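Long-range contacts in peroxisomal fatty acid beta-oxidation multifunctional protein MFP2 (Arabidopsis thaliana, PDB 2WTB), which catalyses hydration of long-chain enoyl-CoA and NAD-dependent oxidation of 3-hydroxyacyl-CoA in peroxisomal fatty acid beta-oxidation during seed germination: residues Lys8-Val13 and Thr22-Pro27; Asn492-Ala497 and Ala551-Glu556; Val498-Phe503 and Val636-Arg641. All coordinates share one frame; numbering follows the deposited sequence.

Contact 1. Residues Lys8-Val13 and Thr22-Pro27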
# COMPACT_ATOMS: atom_id res chain seq x y z
N LYS A 8 -26.07 12.93 3.45
CA LYS A 8 -26.86 14.06 3.93
C LYS A 8 -26.39 14.53 5.31
O LYS A 8 -25.37 14.08 5.82
CB LYS A 8 -28.34 13.68 4.00
CG LYS A 8 -28.64 12.57 5.00
CD LYS A 8 -30.13 12.23 5.02
CE LYS A 8 -30.41 11.01 5.90
NZ LYS A 8 -31.86 10.72 6.03
N THR A 9 -27.15 15.46 5.88
CA THR A 9 -26.94 15.90 7.26
C THR A 9 -28.29 16.17 7.91
O THR A 9 -29.23 16.62 7.24
CB THR A 9 -26.11 17.19 7.34
OG1 THR A 9 -26.85 18.28 6.79
CG2 THR A 9 -24.79 17.03 6.58
N VAL A 10 -28.39 15.90 9.20
CA VAL A 10 -29.60 16.19 9.95
C VAL A 10 -29.31 17.16 11.09
O VAL A 10 -28.37 16.95 11.85
CB VAL A 10 -30.24 14.91 10.52
CG1 VAL A 10 -31.33 15.25 11.52
CG2 VAL A 10 -30.78 14.03 9.40
N MET A 11 -30.10 18.22 11.18
CA MET A 11 -29.92 19.21 12.25
C MET A 11 -31.11 19.22 13.20
O MET A 11 -32.26 19.24 12.77
CB MET A 11 -29.70 20.61 11.66
CG MET A 11 -29.80 21.73 12.68
SD MET A 11 -29.70 23.37 11.94
CE MET A 11 -27.93 23.65 11.95
N GLU A 12 -30.82 19.21 14.50
CA GLU A 12 -31.86 19.25 15.52
C GLU A 12 -31.52 20.28 16.59
O GLU A 12 -30.41 20.29 17.12
CB GLU A 12 -32.06 17.87 16.14
CG GLU A 12 -32.47 16.81 15.13
CD GLU A 12 -32.66 15.45 15.77
OE1 GLU A 12 -32.35 15.30 16.97
OE2 GLU A 12 -33.12 14.52 15.06
N VAL A 13 -32.47 21.14 16.91
CA VAL A 13 -32.26 22.19 17.90
C VAL A 13 -32.79 21.79 19.27
O VAL A 13 -33.99 21.61 19.45
CB VAL A 13 -32.93 23.51 17.48
CG1 VAL A 13 -32.65 24.59 18.51
CG2 VAL A 13 -32.45 23.94 16.10
N THR A 22 -25.67 16.30 12.44
CA THR A 22 -25.07 14.98 12.28
C THR A 22 -24.70 14.71 10.82
O THR A 22 -25.55 14.79 9.94
CB THR A 22 -26.00 13.85 12.77
OG1 THR A 22 -26.44 14.13 14.11
CG2 THR A 22 -25.27 12.51 12.75
N LEU A 23 -23.43 14.38 10.59
CA LEU A 23 -22.97 14.03 9.25
C LEU A 23 -23.32 12.58 8.95
O LEU A 23 -22.90 11.67 9.66
CB LEU A 23 -21.46 14.25 9.14
CG LEU A 23 -20.92 15.62 9.57
CD1 LEU A 23 -19.40 15.63 9.50
CD2 LEU A 23 -21.51 16.74 8.73
N ILE A 24 -24.10 12.38 7.89
CA ILE A 24 -24.60 11.05 7.57
C ILE A 24 -24.27 10.64 6.14
O ILE A 24 -24.98 10.99 5.20
CB ILE A 24 -26.12 10.97 7.77
CG1 ILE A 24 -26.50 11.49 9.16
CG2 ILE A 24 -26.61 9.55 7.58
CD1 ILE A 24 -27.98 11.46 9.43
N ASN A 25 -23.18 9.89 5.98
CA ASN A 25 -22.78 9.39 4.67
C ASN A 25 -21.86 8.18 4.79
O ASN A 25 -20.65 8.29 4.60
CB ASN A 25 -22.11 10.49 3.86
CG ASN A 25 -21.82 10.06 2.43
OD1 ASN A 25 -22.56 9.27 1.85
ND2 ASN A 25 -20.74 10.58 1.86
N PRO A 26 -22.44 7.01 5.10
CA PRO A 26 -21.69 5.76 5.26
C PRO A 26 -20.80 5.50 4.05
O PRO A 26 -21.13 5.95 2.95
CB PRO A 26 -22.80 4.70 5.33
CG PRO A 26 -23.98 5.43 5.85
CD PRO A 26 -23.89 6.81 5.28
N PRO A 27 -19.70 4.75 4.23
CA PRO A 27 -19.29 4.05 5.45
C PRO A 27 -18.69 4.94 6.54
O PRO A 27 -18.93 4.69 7.72
CB PRO A 27 -18.21 3.08 4.95
CG PRO A 27 -18.29 3.11 3.45
CD PRO A 27 -18.79 4.47 3.11
O HOH W 1 -28.47 15.70 14.76
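Lys8 opens the strand with its backbone N pointing almost straight at Ile24 O, a 2.8 Å hydrogen bond in the plane of that carbonyl. The return bond, Ile24 N to Lys8 O (3.0 Å), is less regular, its donor standing 29° above the carbonyl plane. This hydrogen-bonded antiparallel pair sets the Lys8 and Ile24 side chains next to each other on one face. Lys8 CG sits between its own N and carbonyl carbon (chi1 64°), and from there the extended aliphatic chain starts out alongside Ile24 CB. Thr9 and Leu23 form the next pair, non-hydrogen-bonded, with side chains on the other face; Thr9 CG2 meets Leu23 CD2 at 3.9 Å. Backbone contact persists here as a CA-H...O approach of 3.2 Å from Thr9 CA to Thr22 O. Thr9 OG1 turns to another partner, a hydrogen bond with Asn42 ND2. Val10 then pairs with Thr22 through two in-plane bonds, Val10 N to Thr22 O at 3.1 Å and Thr22 N to Val10 O at 2.8 Å. Val10 O also accepts from a water, which hydrogen-bonds to Thr22 OG1 at 2.6 Å. On this face, shared with Lys8, Val10 CG2 obliquely crosses the end of Ile24, resting 3.8 Å from its CD1. Beyond Val10 the hairpin goes on toward its turn, with backbone bonds between Glu12 and Val20. It forms the edge of the mixed sheet of the crotonase-like domain: strand 8-13 is outermost, whereas strand 18-24 runs parallel to strand 54-59 on its other flank, Leu23 bonding through its backbone to Thr58 and Ala60. Helix 33-46 packs against the Thr9 face, where Val35 and Asn38 touch Thr9 and Asn42 touches Met11.

Contact 2. Residues Asn492-Ala497 and Ala551-Glu556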
# COMPACT_ATOMS: atom_id res chain seq x y z
N ASN A 492 -2.17 -20.86 -11.86
CA ASN A 492 -1.03 -21.76 -11.75
C ASN A 492 -0.22 -21.81 -13.04
O ASN A 492 -0.69 -22.27 -14.07
CB ASN A 492 -1.49 -23.17 -11.35
CG ASN A 492 -0.34 -24.09 -11.03
OD1 ASN A 492 0.83 -23.74 -11.20
ND2 ASN A 492 -0.66 -25.29 -10.55
N CYS A 493 1.02 -21.34 -12.95
CA CYS A 493 1.94 -21.36 -14.08
C CYS A 493 3.34 -21.03 -13.58
O CYS A 493 3.52 -20.63 -12.43
CB CYS A 493 1.52 -20.36 -15.15
SG CYS A 493 1.67 -18.63 -14.63
N THR A 494 4.33 -21.20 -14.45
CA THR A 494 5.71 -20.91 -14.11
C THR A 494 5.89 -19.51 -13.52
O THR A 494 5.75 -18.51 -14.23
CB THR A 494 6.62 -21.05 -15.35
OG1 THR A 494 6.42 -22.34 -15.94
CG2 THR A 494 8.08 -20.88 -14.96
N GLY A 495 6.17 -19.45 -12.23
CA GLY A 495 6.44 -18.18 -11.56
C GLY A 495 5.20 -17.35 -11.27
O GLY A 495 5.30 -16.17 -10.94
N PHE A 496 4.03 -17.98 -11.39
CA PHE A 496 2.76 -17.30 -11.14
C PHE A 496 2.69 -15.92 -11.80
O PHE A 496 2.67 -15.82 -13.02
CB PHE A 496 2.50 -17.19 -9.63
CG PHE A 496 2.82 -18.45 -8.87
CD1 PHE A 496 2.36 -19.68 -9.32
CD2 PHE A 496 3.56 -18.40 -7.70
CE1 PHE A 496 2.65 -20.84 -8.62
CE2 PHE A 496 3.86 -19.55 -7.00
CZ PHE A 496 3.40 -20.77 -7.46
N ALA A 497 2.65 -14.87 -10.98
CA ALA A 497 2.54 -13.51 -11.50
C ALA A 497 3.78 -12.66 -11.21
O ALA A 497 4.42 -12.15 -12.13
CB ALA A 497 1.29 -12.83 -10.96
N ALA A 551 15.52 -18.32 -10.98
CA ALA A 551 15.61 -18.03 -12.41
C ALA A 551 15.61 -19.31 -13.23
O ALA A 551 15.15 -19.34 -14.37
CB ALA A 551 16.86 -17.21 -12.70
N THR A 552 16.14 -20.38 -12.65
CA THR A 552 16.21 -21.68 -13.31
C THR A 552 14.84 -22.09 -13.84
O THR A 552 14.72 -22.63 -14.94
CB THR A 552 16.72 -22.77 -12.36
OG1 THR A 552 17.94 -22.33 -11.74
CG2 THR A 552 16.98 -24.06 -13.11
N GLN A 553 13.82 -21.83 -13.04
CA GLN A 553 12.45 -22.19 -13.39
C GLN A 553 12.06 -21.70 -14.78
O GLN A 553 11.44 -22.43 -15.56
CB GLN A 553 11.48 -21.61 -12.35
CG GLN A 553 10.05 -22.07 -12.49
CD GLN A 553 9.15 -21.50 -11.41
OE1 GLN A 553 9.60 -20.74 -10.55
NE2 GLN A 553 7.87 -21.85 -11.46
N PHE A 554 12.44 -20.47 -15.10
CA PHE A 554 12.05 -19.85 -16.36
C PHE A 554 12.96 -20.25 -17.52
O PHE A 554 12.52 -20.34 -18.66
CB PHE A 554 12.03 -18.33 -16.21
CG PHE A 554 11.27 -17.85 -15.01
CD1 PHE A 554 11.95 -17.49 -13.85
CD2 PHE A 554 9.89 -17.79 -15.02
CE1 PHE A 554 11.26 -17.06 -12.74
CE2 PHE A 554 9.20 -17.36 -13.91
CZ PHE A 554 9.88 -16.99 -12.76
N ILE A 555 14.23 -20.48 -17.21
CA ILE A 555 15.18 -20.93 -18.22
C ILE A 555 14.72 -22.24 -18.86
O ILE A 555 14.99 -22.49 -20.03
CB ILE A 555 16.58 -21.14 -17.61
CG1 ILE A 555 17.11 -19.83 -17.02
CG2 ILE A 555 17.54 -21.68 -18.65
CD1 ILE A 555 18.50 -19.95 -16.41
N GLU A 556 14.03 -23.06 -18.08
CA GLU A 556 13.63 -24.39 -18.52
C GLU A 556 12.24 -24.43 -19.14
O GLU A 556 11.92 -25.34 -19.90
CB GLU A 556 13.72 -25.38 -17.35
CG GLU A 556 15.13 -25.53 -16.79
CD GLU A 556 15.18 -26.41 -15.55
OE1 GLU A 556 14.10 -26.75 -15.02
OE2 GLU A 556 16.30 -26.75 -15.11
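Ala551 O is held by two backbone donors of its own helix, Phe554 N at 3.0 Å and Ile555 N at 3.2 Å, so that both an i+3 and an i+4 bond converge on one carbonyl. This bonding belongs to the turn of helix 544-557 that presents Gln553 and Phe554 to the loop 492-497. In the loop, the backbone bond Phe496 N to Cys493 O (2.9 Å) closes a type II beta turn with Thr494 and Gly495 at its two central positions. Gly495 has the positive phi (76°) that the third position of such a turn requires. The turn sits at a domain junction, between strand 486-491 at the edge of the large sheet of the NAD-binding domain and helix 498-514 of the C-terminal dehydrogenase domain. Between turn and helix, Thr494 CG2 provides much of the apolar contact. Anti to its backbone N, this methyl reaches between the two helix residues: it lies 3.4 Å from Gln553 CG and 3.6 Å from Phe554 CD2, the threonine and the two helix side chains running antiparallel, alongside each other. Gln553 has CG anti to its N (chi1 -172°) and runs out fully extended, which carries its amide group to the backbone of Thr494 and Gly495. Phe554 approaches the turn obliquely, with CE2 3.7 Å from Gly495 CA. A beta carbon on Gly495 would fall only 2.3 Å from Phe554 CE2, so the close approach of the ring, like the positive phi, is consistent with glycine at this position. Thr494 OG1 makes a weak hydrogen bond with Asn557 ND2. The Phe554 ring also stacks with that of Phe503, from helix 498-514.

Contact 3. Residues Val498-Phe503 and Val636-Arg641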
# COMPACT_ATOMS: atom_id res chain seq x y z
N VAL A 498 4.10 -12.51 -9.93
CA VAL A 498 5.17 -11.61 -9.50
C VAL A 498 6.54 -11.99 -10.06
O VAL A 498 7.17 -11.21 -10.77
CB VAL A 498 5.25 -11.52 -7.97
CG1 VAL A 498 6.38 -10.60 -7.55
CG2 VAL A 498 3.92 -11.04 -7.40
N ASN A 499 7.00 -13.19 -9.72
CA ASN A 499 8.32 -13.65 -10.15
C ASN A 499 8.43 -13.82 -11.66
O ASN A 499 9.46 -13.50 -12.25
CB ASN A 499 8.70 -14.95 -9.44
CG ASN A 499 9.00 -14.74 -7.98
OD1 ASN A 499 9.21 -15.69 -7.23
ND2 ASN A 499 9.03 -13.48 -7.56
N ARG A 500 7.38 -14.34 -12.29
CA ARG A 500 7.38 -14.50 -13.74
C ARG A 500 7.43 -13.14 -14.43
O ARG A 500 8.00 -13.00 -15.51
CB ARG A 500 6.13 -15.26 -14.21
CG ARG A 500 6.03 -15.36 -15.72
CD ARG A 500 4.70 -15.94 -16.16
NE ARG A 500 4.56 -15.90 -17.61
CZ ARG A 500 3.47 -16.27 -18.27
NH1 ARG A 500 2.41 -16.70 -17.60
NH2 ARG A 500 3.43 -16.20 -19.59
N MET A 501 6.82 -12.15 -13.80
CA MET A 501 6.73 -10.81 -14.34
C MET A 501 8.11 -10.16 -14.45
O MET A 501 8.44 -9.54 -15.46
CB MET A 501 5.84 -9.96 -13.44
CG MET A 501 4.98 -8.94 -14.14
SD MET A 501 3.93 -8.10 -12.95
CE MET A 501 2.78 -7.28 -14.05
N PHE A 502 8.90 -10.31 -13.40
CA PHE A 502 10.18 -9.61 -13.29
C PHE A 502 11.40 -10.47 -13.60
O PHE A 502 12.53 -10.05 -13.36
CB PHE A 502 10.32 -8.99 -11.90
CG PHE A 502 9.57 -7.70 -11.73
CD1 PHE A 502 10.16 -6.49 -12.06
CD2 PHE A 502 8.27 -7.70 -11.26
CE1 PHE A 502 9.48 -5.31 -11.91
CE2 PHE A 502 7.58 -6.51 -11.11
CZ PHE A 502 8.18 -5.31 -11.44
N PHE A 503 11.19 -11.67 -14.13
CA PHE A 503 12.33 -12.52 -14.47
C PHE A 503 13.15 -11.95 -15.63
O PHE A 503 14.38 -12.10 -15.64
CB PHE A 503 11.91 -13.98 -14.71
CG PHE A 503 11.57 -14.31 -16.13
CD1 PHE A 503 12.57 -14.41 -17.09
CD2 PHE A 503 10.26 -14.56 -16.51
CE1 PHE A 503 12.26 -14.72 -18.41
CE2 PHE A 503 9.95 -14.87 -17.82
CZ PHE A 503 10.95 -14.96 -18.77
N VAL A 636 7.01 -5.38 -19.29
CA VAL A 636 5.69 -5.07 -19.81
C VAL A 636 5.25 -6.20 -20.72
O VAL A 636 4.13 -6.70 -20.63
CB VAL A 636 5.67 -3.76 -20.61
CG1 VAL A 636 4.32 -3.57 -21.29
CG2 VAL A 636 6.00 -2.57 -19.72
N ASN A 637 6.15 -6.59 -21.62
CA ASN A 637 5.89 -7.67 -22.56
C ASN A 637 5.42 -8.93 -21.84
O ASN A 637 4.48 -9.60 -22.29
CB ASN A 637 7.16 -7.96 -23.36
CG ASN A 637 6.88 -8.76 -24.62
OD1 ASN A 637 5.74 -8.84 -25.08
ND2 ASN A 637 7.92 -9.35 -25.19
N GLU A 638 6.06 -9.24 -20.72
CA GLU A 638 5.75 -10.45 -19.97
C GLU A 638 4.45 -10.28 -19.20
O GLU A 638 3.66 -11.22 -19.09
CB GLU A 638 6.90 -10.80 -19.02
CG GLU A 638 6.80 -12.18 -18.41
CD GLU A 638 6.85 -13.28 -19.46
OE1 GLU A 638 7.60 -13.14 -20.45
OE2 GLU A 638 6.13 -14.29 -19.29
N ALA A 639 4.24 -9.08 -18.67
CA ALA A 639 3.01 -8.76 -17.96
C ALA A 639 1.81 -8.97 -18.88
O ALA A 639 0.74 -9.39 -18.44
CB ALA A 639 3.04 -7.33 -17.46
N CYS A 640 1.99 -8.67 -20.16
CA CYS A 640 0.93 -8.83 -21.15
C CYS A 640 0.63 -10.29 -21.42
O CYS A 640 -0.53 -10.67 -21.58
CB CYS A 640 1.28 -8.10 -22.44
SG CYS A 640 1.23 -6.30 -22.30
N ARG A 641 1.68 -11.11 -21.49
CA ARG A 641 1.51 -12.55 -21.61
C ARG A 641 0.69 -13.07 -20.43
O ARG A 641 -0.28 -13.81 -20.60
CB ARG A 641 2.86 -13.26 -21.64
CG ARG A 641 3.74 -12.91 -22.83
CD ARG A 641 4.95 -13.84 -22.90
NE ARG A 641 5.74 -13.65 -24.11
CZ ARG A 641 6.82 -12.88 -24.19
NH1 ARG A 641 7.24 -12.22 -23.12
NH2 ARG A 641 7.48 -12.77 -25.34
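A buried helix-helix contact, with a salt-bridge network along one side, joins helix 498-514 to helix 624-644 in the helical C-terminal part of the dehydrogenase half. The two short segments run roughly antiparallel, at 143°, and their axes approach to 8.2 Å. Arg500, Glu638 and Arg641 make up the network. Arg500 stretches out with CG anti to its backbone N and a straight chain as far as NE, which gives Glu638 OE2 a 2.8 Å hydrogen bond near the guanidinium plane; the oxygen receives it on its anti lone pair. A weak second bond reaches the same oxygen from Arg500 NH2 (3.3 Å), and Arg561 NH2 adds a salt bridge to it. Glu638 meets these donors because its chain starts anti to the backbone N and then bends at chi2 (62°). Its other oxygen, OE1, is 2.8 Å from Arg641 NH1, in a salt bridge whose hydrogen bond is weak. Three arginines around one buried carboxylate would probably stabilise its ionised form, and the negative charge in turn is likely to ease the proximity of Arg500 and Arg641. Replacing Glu638 with an alanine here would probably leave the buried Arg500 and its neighbours Arg641 and Arg561 without the counter-charge they share and loosen the join between the helices. Arg500 has a further anchor, as its NH1 forms a salt bridge with Glu645. The ring of Phe503 flanks the carboxylate, CE2 lying 3.9 Å from Glu638 CD. Away from the charges, at the closest backbone approach, Met501 leaves its helix with chi1 at -144°, off a staggered position, and extends to bring CE within 3.4 Å of Ala639 CB.

How the contacts relate
From the N terminus, contact 1 closes first, a short hairpin at the edge of the hydratase/isomerase sheet. The chain then completes that domain and crosses the following helices and the NAD-binding domain before contact 2 opens, its centre 54 Å from that of contact 1, on the opposite side of the chain's centre. Contacts 2 and 3 cross: 498-503 follows directly on 492-497, whereas 551-556, closing a largely helical excursion of 53 residues, comes before 636-641, closing a longer one of 132. They touch, through a probable hydrogen bond from Arg500 N to Gly495 O and Phe554 packing on Arg500. Together they tie the exit from the NAD-binding domain and the start of helix 498-514 to helices 544-557 and 624-644.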